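Local structure of OBCA, Oxalate Biosynthetic Component A (Burkholderia glumae, 4NNB) at residues L63-H68 against R154-L159; A333-F338 against D364-T369. The protein is a bacterial enzyme-like protein that joins an N-terminal domain of its own family to a TIM-barrel domain holding a magnesium ion. All coordinates share one frame; numbering follows the deposited sequence.

Contact 1: residues L63-H68 against R154-L159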
ATOM      1  N   LEU A  63     -14.964   2.544 -24.148  1.00 29.62           N
ATOM      2  CA  LEU A  63     -15.423   3.408 -23.063  1.00 32.10           C
ATOM      3  C   LEU A  63     -16.860   3.078 -22.731  1.00 28.56           C
ATOM      4  O   LEU A  63     -17.713   3.027 -23.624  1.00 31.01           O
ATOM      5  CB  LEU A  63     -15.315   4.888 -23.459  1.00 28.67           C
ATOM      6  CG  LEU A  63     -15.953   5.923 -22.516  1.00 33.42           C
ATOM      7  CD1 LEU A  63     -15.181   6.030 -21.203  1.00 30.09           C
ATOM      8  CD2 LEU A  63     -16.053   7.295 -23.179  1.00 33.67           C
ATOM      9  N   LEU A  64     -17.120   2.815 -21.454  1.00 28.56           N
ATOM     10  CA  LEU A  64     -18.480   2.678 -20.964  1.00 29.11           C
ATOM     11  C   LEU A  64     -18.826   3.962 -20.214  1.00 36.96           C
ATOM     12  O   LEU A  64     -18.229   4.265 -19.170  1.00 32.75           O
ATOM     13  CB  LEU A  64     -18.615   1.458 -20.032  1.00 26.63           C
ATOM     14  CG  LEU A  64     -20.034   1.206 -19.497  1.00 28.24           C
ATOM     15  CD1 LEU A  64     -21.020   1.033 -20.668  1.00 31.72           C
ATOM     16  CD2 LEU A  64     -20.088   0.006 -18.531  1.00 26.61           C
ATOM     17  N   GLN A  65     -19.787   4.714 -20.743  1.00 30.80           N
ATOM     18  CA  GLN A  65     -20.069   6.044 -20.219  1.00 34.07           C
ATOM     19  C   GLN A  65     -21.560   6.275 -19.988  1.00 38.84           C
ATOM     20  O   GLN A  65     -22.386   5.982 -20.852  1.00 36.54           O
ATOM     21  CB  GLN A  65     -19.476   7.092 -21.165  1.00 41.52           C
ATOM     22  CG  GLN A  65     -20.329   8.326 -21.400  1.00 49.08           C
ATOM     23  CD  GLN A  65     -19.595   9.380 -22.217  1.00 44.93           C
ATOM     24  OE1 GLN A  65     -18.856   9.059 -23.150  1.00 48.62           O
ATOM     25  NE2 GLN A  65     -19.792  10.641 -21.865  1.00 44.54           N
ATOM     26  N   VAL A  66     -21.899   6.777 -18.803  1.00 37.17           N
ATOM     27  CA  VAL A  66     -23.284   7.096 -18.461  1.00 39.42           C
ATOM     28  C   VAL A  66     -23.342   8.436 -17.734  1.00 49.23           C
ATOM     29  O   VAL A  66     -22.621   8.642 -16.753  1.00 43.43           O
ATOM     30  CB  VAL A  66     -23.919   6.047 -17.526  1.00 42.17           C
ATOM     31  CG1 VAL A  66     -25.335   6.469 -17.157  1.00 48.17           C
ATOM     32  CG2 VAL A  66     -23.932   4.669 -18.159  1.00 41.34           C
ATOM     33  N   GLY A  67     -24.200   9.333 -18.219  1.00 50.23           N
ATOM     34  CA  GLY A  67     -24.428  10.626 -17.597  1.00 50.38           C
ATOM     35  C   GLY A  67     -23.158  11.367 -17.236  1.00 57.20           C
ATOM     36  O   GLY A  67     -22.925  11.678 -16.064  1.00 62.59           O
ATOM     37  N   HIS A  68     -22.335  11.664 -18.236  1.00 52.98           N
ATOM     38  CA  HIS A  68     -20.988  12.135 -17.947  1.00 56.12           C
ATOM     39  C   HIS A  68     -20.390  13.120 -18.943  1.00 62.01           C
ATOM     40  O   HIS A  68     -19.165  13.235 -19.035  1.00 65.77           O
ATOM     41  CB  HIS A  68     -20.052  10.936 -17.820  1.00 55.44           C
ATOM     42  CG  HIS A  68     -19.185  10.979 -16.607  1.00 46.96           C
ATOM     43  ND1 HIS A  68     -17.996  11.675 -16.567  1.00 44.47           N
ATOM     44  CD2 HIS A  68     -19.338  10.420 -15.383  1.00 44.59           C
ATOM     45  CE1 HIS A  68     -17.450  11.538 -15.373  1.00 41.16           C
ATOM     46  NE2 HIS A  68     -18.245  10.783 -14.633  1.00 46.30           N
ATOM     47  N   ARG A 154     -24.015   7.117 -12.765  1.00 44.16           N
ATOM     48  CA  ARG A 154     -23.021   7.664 -13.692  1.00 41.06           C
ATOM     49  C   ARG A 154     -21.690   6.915 -13.651  1.00 37.67           C
ATOM     50  O   ARG A 154     -21.361   6.276 -12.653  1.00 38.57           O
ATOM     51  CB  ARG A 154     -22.766   9.138 -13.367  1.00 48.87           C
ATOM     52  CG  ARG A 154     -24.026   9.952 -13.105  1.00 55.43           C
ATOM     53  CD  ARG A 154     -23.673  11.373 -12.669  1.00 59.27           C
ATOM     54  NE  ARG A 154     -24.862  12.175 -12.400  1.00 61.55           N
ATOM     55  CZ  ARG A 154     -25.461  12.942 -13.306  1.00 63.56           C
ATOM     56  NH1 ARG A 154     -24.977  13.014 -14.541  1.00 67.19           N
ATOM     57  NH2 ARG A 154     -26.540  13.639 -12.977  1.00 60.93           N
ATOM     58  N   GLN A 155     -20.926   7.015 -14.739  1.00 36.15           N
ATOM     59  CA  GLN A 155     -19.579   6.451 -14.814  1.00 33.79           C
ATOM     60  C   GLN A 155     -18.920   6.851 -16.127  1.00 37.62           C
ATOM     61  O   GLN A 155     -19.593   7.173 -17.111  1.00 32.97           O
ATOM     62  CB  GLN A 155     -19.602   4.915 -14.722  1.00 35.33           C
ATOM     63  CG  GLN A 155     -20.057   4.244 -16.010  1.00 32.70           C
ATOM     64  CD  GLN A 155     -20.435   2.788 -15.836  1.00 34.70           C
ATOM     65  OE1 GLN A 155     -21.588   2.407 -16.047  1.00 34.34           O
ATOM     66  NE2 GLN A 155     -19.463   1.963 -15.468  1.00 30.02           N
ATOM     67  N   HIS A 156     -17.595   6.812 -16.134  1.00 30.06           N
ATOM     68  CA  HIS A 156     -16.825   7.092 -17.321  1.00 30.89           C
ATOM     69  C   HIS A 156     -15.612   6.186 -17.249  1.00 33.40           C
ATOM     70  O   HIS A 156     -14.531   6.605 -16.816  1.00 32.08           O
ATOM     71  CB  HIS A 156     -16.407   8.561 -17.330  1.00 33.73           C
ATOM     72  CG  HIS A 156     -15.888   9.028 -18.650  1.00 32.84           C
ATOM     73  ND1 HIS A 156     -14.570   8.894 -19.020  1.00 29.86           N
ATOM     74  CD2 HIS A 156     -16.522   9.619 -19.692  1.00 34.96           C
ATOM     75  CE1 HIS A 156     -14.409   9.386 -20.239  1.00 35.12           C
ATOM     76  NE2 HIS A 156     -15.576   9.825 -20.667  1.00 32.86           N
ATOM     77  N   HIS A 157     -15.798   4.936 -17.664  1.00 30.49           N
ATOM     78  CA  HIS A 157     -14.796   3.899 -17.449  1.00 30.98           C
ATOM     79  C   HIS A 157     -14.230   3.354 -18.756  1.00 30.99           C
ATOM     80  O   HIS A 157     -14.974   2.858 -19.611  1.00 29.27           O
ATOM     81  CB  HIS A 157     -15.374   2.774 -16.581  1.00 28.50           C
ATOM     82  CG  HIS A 157     -15.681   3.202 -15.178  1.00 29.16           C
ATOM     83  ND1 HIS A 157     -16.551   2.515 -14.361  1.00 28.90           N
ATOM     84  CD2 HIS A 157     -15.224   4.249 -14.450  1.00 27.74           C
ATOM     85  CE1 HIS A 157     -16.622   3.124 -13.190  1.00 28.49           C
ATOM     86  NE2 HIS A 157     -15.828   4.178 -13.218  1.00 27.98           N
ATOM     87  N   TYR A 158     -12.904   3.443 -18.881  1.00 27.38           N
ATOM     88  CA  TYR A 158     -12.197   3.150 -20.129  1.00 29.40           C
ATOM     89  C   TYR A 158     -11.235   1.956 -20.024  1.00 28.74           C
ATOM     90  O   TYR A 158     -10.506   1.810 -19.044  1.00 31.59           O
ATOM     91  CB  TYR A 158     -11.440   4.413 -20.568  1.00 33.10           C
ATOM     92  CG  TYR A 158     -10.517   4.262 -21.763  1.00 33.77           C
ATOM     93  CD1 TYR A 158      -9.187   3.898 -21.600  1.00 33.59           C
ATOM     94  CD2 TYR A 158     -10.970   4.520 -23.049  1.00 36.22           C
ATOM     95  CE1 TYR A 158      -8.340   3.779 -22.685  1.00 36.40           C
ATOM     96  CE2 TYR A 158     -10.135   4.401 -24.145  1.00 36.71           C
ATOM     97  CZ  TYR A 158      -8.822   4.032 -23.959  1.00 39.05           C
ATOM     98  OH  TYR A 158      -7.989   3.917 -25.050  1.00 36.17           O
ATOM     99  N   LEU A 159     -11.230   1.116 -21.054  1.00 30.98           N
ATOM    100  CA  LEU A 159     -10.257   0.035 -21.178  1.00 30.23           C
ATOM    101  C   LEU A 159      -9.339   0.353 -22.374  1.00 34.60           C
ATOM    102  O   LEU A 159      -9.827   0.709 -23.439  1.00 32.88           O
ATOM    103  CB  LEU A 159     -10.981  -1.298 -21.388  1.00 29.03           C
ATOM    104  CG  LEU A 159     -12.003  -1.667 -20.306  1.00 29.06           C
ATOM    105  CD1 LEU A 159     -12.709  -2.984 -20.613  1.00 28.86           C
ATOM    106  CD2 LEU A 159     -11.345  -1.717 -18.925  1.00 27.67           C
TER

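Contact 2: residues A333-F338 against D364-T369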
ATOM      1  N   ALA A 333      19.093  12.164  18.001  1.00 22.56           N
ATOM      2  CA  ALA A 333      17.992  13.060  18.340  1.00 26.69           C
ATOM      3  C   ALA A 333      16.642  12.319  18.423  1.00 27.20           C
ATOM      4  O   ALA A 333      15.860  12.550  19.355  1.00 26.38           O
ATOM      5  CB  ALA A 333      17.917  14.208  17.327  1.00 26.41           C
ATOM      6  N   GLN A 334      16.357  11.458  17.443  1.00 25.44           N
ATOM      7  CA  GLN A 334      15.144  10.626  17.488  1.00 26.09           C
ATOM      8  C   GLN A 334      15.053   9.826  18.776  1.00 25.38           C
ATOM      9  O   GLN A 334      14.058   9.926  19.505  1.00 26.43           O
ATOM     10  CB  GLN A 334      15.074   9.657  16.290  1.00 22.68           C
ATOM     11  CG  GLN A 334      14.848  10.330  14.948  1.00 27.29           C
ATOM     12  CD  GLN A 334      13.524  11.106  14.850  1.00 30.02           C
ATOM     13  OE1 GLN A 334      13.450  12.276  15.230  1.00 27.63           O
ATOM     14  NE2 GLN A 334      12.486  10.461  14.303  1.00 22.87           N
ATOM     15  N   PHE A 335      16.074   9.018  19.049  1.00 22.35           N
ATOM     16  CA  PHE A 335      16.051   8.166  20.233  1.00 26.95           C
ATOM     17  C   PHE A 335      15.859   8.989  21.503  1.00 28.51           C
ATOM     18  O   PHE A 335      15.061   8.608  22.363  1.00 26.31           O
ATOM     19  CB  PHE A 335      17.318   7.308  20.344  1.00 26.51           C
ATOM     20  CG  PHE A 335      17.264   6.015  19.560  1.00 25.53           C
ATOM     21  CD1 PHE A 335      16.515   4.950  20.015  1.00 26.93           C
ATOM     22  CD2 PHE A 335      18.001   5.862  18.388  1.00 27.92           C
ATOM     23  CE1 PHE A 335      16.466   3.749  19.306  1.00 27.56           C
ATOM     24  CE2 PHE A 335      17.967   4.666  17.675  1.00 27.30           C
ATOM     25  CZ  PHE A 335      17.191   3.607  18.134  1.00 23.88           C
ATOM     26  N   ASP A 336      16.585  10.105  21.622  1.00 29.15           N
ATOM     27  CA  ASP A 336      16.432  11.008  22.775  1.00 24.61           C
ATOM     28  C   ASP A 336      14.970  11.412  22.919  1.00 27.38           C
ATOM     29  O   ASP A 336      14.414  11.434  24.013  1.00 26.61           O
ATOM     30  CB  ASP A 336      17.254  12.284  22.572  1.00 31.83           C
ATOM     31  CG  ASP A 336      18.657  12.179  23.142  1.00 42.13           C
ATOM     32  OD1 ASP A 336      18.999  11.092  23.655  1.00 38.46           O
ATOM     33  OD2 ASP A 336      19.414  13.183  23.064  1.00 42.86           O
ATOM     34  N   HIS A 337      14.349  11.736  21.796  1.00 26.20           N
ATOM     35  CA  HIS A 337      12.965  12.187  21.820  1.00 27.54           C
ATOM     36  C   HIS A 337      11.963  11.077  22.164  1.00 28.78           C
ATOM     37  O   HIS A 337      11.095  11.270  23.022  1.00 29.87           O
ATOM     38  CB  HIS A 337      12.604  12.836  20.502  1.00 27.83           C
ATOM     39  CG  HIS A 337      11.209  13.353  20.463  1.00 34.19           C
ATOM     40  ND1 HIS A 337      10.895  14.666  20.748  1.00 36.17           N
ATOM     41  CD2 HIS A 337      10.036  12.736  20.189  1.00 29.28           C
ATOM     42  CE1 HIS A 337       9.591  14.837  20.637  1.00 39.40           C
ATOM     43  NE2 HIS A 337       9.045  13.678  20.306  1.00 37.15           N
ATOM     44  N   PHE A 338      12.074   9.929  21.497  1.00 27.56           N
ATOM     45  CA  PHE A 338      11.185   8.802  21.776  1.00 28.94           C
ATOM     46  C   PHE A 338      11.261   8.479  23.273  1.00 34.17           C
ATOM     47  O   PHE A 338      10.232   8.314  23.945  1.00 28.90           O
ATOM     48  CB  PHE A 338      11.591   7.554  20.979  1.00 25.03           C
ATOM     49  CG  PHE A 338      11.188   7.566  19.508  1.00 26.14           C
ATOM     50  CD1 PHE A 338      11.509   8.632  18.675  1.00 24.13           C
ATOM     51  CD2 PHE A 338      10.552   6.461  18.946  1.00 26.78           C
ATOM     52  CE1 PHE A 338      11.181   8.609  17.321  1.00 24.83           C
ATOM     53  CE2 PHE A 338      10.221   6.433  17.592  1.00 26.47           C
ATOM     54  CZ  PHE A 338      10.536   7.513  16.778  1.00 25.38           C
ATOM     55  N   ASP A 364      21.845  -0.463  22.909  1.00 28.49           N
ATOM     56  CA  ASP A 364      21.539   0.081  24.234  1.00 26.74           C
ATOM     57  C   ASP A 364      20.435   1.138  24.176  1.00 27.44           C
ATOM     58  O   ASP A 364      19.608   1.221  25.086  1.00 26.06           O
ATOM     59  CB  ASP A 364      22.795   0.662  24.905  1.00 30.46           C
ATOM     60  CG  ASP A 364      23.736  -0.414  25.430  1.00 36.68           C
ATOM     61  OD1 ASP A 364      23.388  -1.612  25.373  1.00 34.67           O
ATOM     62  OD2 ASP A 364      24.827  -0.050  25.915  1.00 41.64           O
ATOM     63  N   ARG A 365      20.422   1.944  23.113  1.00 23.19           N
ATOM     64  CA  ARG A 365      19.376   2.959  22.941  1.00 27.22           C
ATOM     65  C   ARG A 365      18.004   2.308  22.753  1.00 25.23           C
ATOM     66  O   ARG A 365      17.004   2.791  23.280  1.00 26.14           O
ATOM     67  CB  ARG A 365      19.693   3.900  21.761  1.00 27.63           C
ATOM     68  CG  ARG A 365      20.627   5.085  22.116  1.00 35.98           C
ATOM     69  CD  ARG A 365      21.062   5.816  20.852  1.00 39.57           C
ATOM     70  NE  ARG A 365      21.757   7.087  21.112  1.00 38.99           N
ATOM     71  CZ  ARG A 365      23.065   7.193  21.337  1.00 41.13           C
ATOM     72  NH1 ARG A 365      23.842   6.112  21.356  1.00 35.66           N
ATOM     73  NH2 ARG A 365      23.604   8.385  21.543  1.00 45.40           N
ATOM     74  N   LEU A 366      17.968   1.211  22.004  1.00 25.14           N
ATOM     75  CA  LEU A 366      16.724   0.465  21.802  1.00 27.44           C
ATOM     76  C   LEU A 366      16.252  -0.168  23.105  1.00 29.00           C
ATOM     77  O   LEU A 366      15.050  -0.273  23.362  1.00 26.86           O
ATOM     78  CB  LEU A 366      16.913  -0.604  20.718  1.00 25.33           C
ATOM     79  CG  LEU A 366      16.853  -0.055  19.288  1.00 22.01           C
ATOM     80  CD1 LEU A 366      17.451  -1.044  18.320  1.00 24.13           C
ATOM     81  CD2 LEU A 366      15.414   0.288  18.910  1.00 21.34           C
ATOM     82  N   LEU A 367      17.194  -0.582  23.942  1.00 26.06           N
ATOM     83  CA  LEU A 367      16.806  -1.157  25.227  1.00 30.84           C
ATOM     84  C   LEU A 367      16.217  -0.069  26.102  1.00 30.32           C
ATOM     85  O   LEU A 367      15.221  -0.282  26.792  1.00 30.92           O
ATOM     86  CB  LEU A 367      17.989  -1.828  25.925  1.00 29.61           C
ATOM     87  CG  LEU A 367      18.502  -3.113  25.278  1.00 31.43           C
ATOM     88  CD1 LEU A 367      19.670  -3.670  26.084  1.00 33.95           C
ATOM     89  CD2 LEU A 367      17.394  -4.140  25.152  1.00 28.78           C
ATOM     90  N   ARG A 368      16.821   1.111  26.042  1.00 27.10           N
ATOM     91  CA  ARG A 368      16.363   2.256  26.808  1.00 29.37           C
ATOM     92  C   ARG A 368      14.948   2.722  26.472  1.00 32.69           C
ATOM     93  O   ARG A 368      14.267   3.287  27.329  1.00 27.16           O
ATOM     94  CB  ARG A 368      17.336   3.422  26.631  1.00 28.99           C
ATOM     95  CG  ARG A 368      17.923   3.903  27.936  1.00 39.73           C
ATOM     96  CD  ARG A 368      19.382   4.231  27.806  1.00 37.49           C
ATOM     97  NE  ARG A 368      19.649   5.415  27.001  1.00 40.27           N
ATOM     98  CZ  ARG A 368      20.769   5.578  26.294  1.00 46.40           C
ATOM     99  NH1 ARG A 368      21.694   4.622  26.295  1.00 41.41           N
ATOM    100  NH2 ARG A 368      20.970   6.680  25.577  1.00 39.21           N
ATOM    101  N   THR A 369      14.508   2.517  25.230  1.00 28.87           N
ATOM    102  CA  THR A 369      13.185   2.999  24.841  1.00 27.52           C
ATOM    103  C   THR A 369      12.083   2.017  25.222  1.00 31.56           C
ATOM    104  O   THR A 369      10.911   2.261  24.922  1.00 32.74           O
ATOM    105  CB  THR A 369      13.087   3.373  23.333  1.00 30.15           C
ATOM    106  OG1 THR A 369      13.663   2.338  22.528  1.00 26.24           O
ATOM    107  CG2 THR A 369      13.797   4.693  23.048  1.00 28.80           C
TER
HETATM  108  O   HOH W   1      20.065   8.935  21.853  1.00 31.75           O
HETATM  109  O   HOH W   2      22.252  10.957  23.269  1.00 36.42           O

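Contact 1: residues L63-H68 against R154-L159
Strands 63-66 and 155-159 pair antiparallel, L63 facing Y158, L64 facing H157, Q65 facing H156 and V66 facing Q155, in the N-terminal family region of the chain. Two hydrogen-bonded pairs hold the backbones together: L64 N reaches H157 O at 2.8 Å and H157 N returns to L64 O, while V66 N donates to Q155 O and Q155 N, more bent, to V66 O at 3.1 Å.

On the face carrying L63, Q65, H156 and Y158, the H156 imidazole is the centrepiece. Its CG stands anti to the backbone N (chi1 -166°), and one face of the ring meets L63 CD1, 3.7 Å from the centroid and displaced toward the rim, while L63 CD2 approaches NE2. Q65 runs beside this ring, its amide plane turned 69° from the imidazole. H68, in the turn beyond the strand, receives H156 CB over the centre of its own ring, 3.6 Å from the centroid, in a second CH-pi contact; its NE2 bonds to F23 O.

These strands belong to a small three-stranded antiparallel sheet, separate from the barrel, with 62-66 in the middle between 155-159 and 184-185. On the other face the Q155 amide lies against L64, NE2 being 3.7 Å from CD2, and OE1 also nears V66 CG2. The H157 ring swings away from strand 63-66 toward W140 and P22, which bond its two nitrogens. Where the pairing ends, R154 extends its chain past G67 and donates NH1 to G67 O at 2.9 Å. The oxygen lies in the guanidinium plane, but the nitrogen sits above the carbonyl plane, 42° out of it.

Contact 2: residues A333-F338 against D364-T369
F335 projects from helix 328-341 toward helix 363-368 and presents one ring face to R365 and an edge to L366. R365 CB sits over that face, displaced toward the rim, 3.9 Å from the ring centroid and close enough to its normal for a CH-pi contact. Further out, R365 CD passes F335 CD2 at 3.9 Å, so the aliphatic part of the arginine crosses the ring obliquely. The guanidinium is turned 65° from the phenyl plane. L366 comes in at the rim instead: its CD2 lies in the ring plane, 3.6 Å from F335 CE1. T369 CG2 also stands near that plane, 4.1 Å from F335 CD1. The threonine methyl is anti to its own carbonyl carbon and also touches F338 CB at 4.2 Å, while the F338 ring turns away toward A309 and P345.

In the TIM-barrel region these two helices lie outside neighbouring parallel strands. Strand 344-349 follows the first helix and touches L366 and T369 of the second, whereas L311 on strand 308-311 lies against F335.

The polar end of R365 faces a different set of partners. The chain is extended from CG to NE; beyond it, NH2 makes a salt bridge to D332 OD1, one turn before D336. One water accepts from R365 NE at 2.6 Å and lies 3.0 Å from D336 OD1, to which it may donate. The methylenes of R365 thus pack on a buried aromatic ring while its charge is balanced by D332 and probably by D336 through water.

How the contacts relate
The two contacts lie on opposite sides of the chain's centre, their own centres about 53 Å apart and their nearest atoms about 40 Å apart. They share no helix or strand and fall in different family regions. Contact 1 is the more extensive and only partly buried; backbone hydrogen bonds fix its register, and histidine rings receive carbon atoms over their faces. Contact 2 is smaller and buried, with no direct hydrogen bond between its segments, and relies on side-chain packing. Each involves an arginine, but R154 bonds a backbone carbonyl across contact 1, whereas R365 pairs directly with D332 of the facing helix and approaches D336 through water. In contact 2 the side chain of F338 lies about 9 Å from the bound oxaloacetate ion.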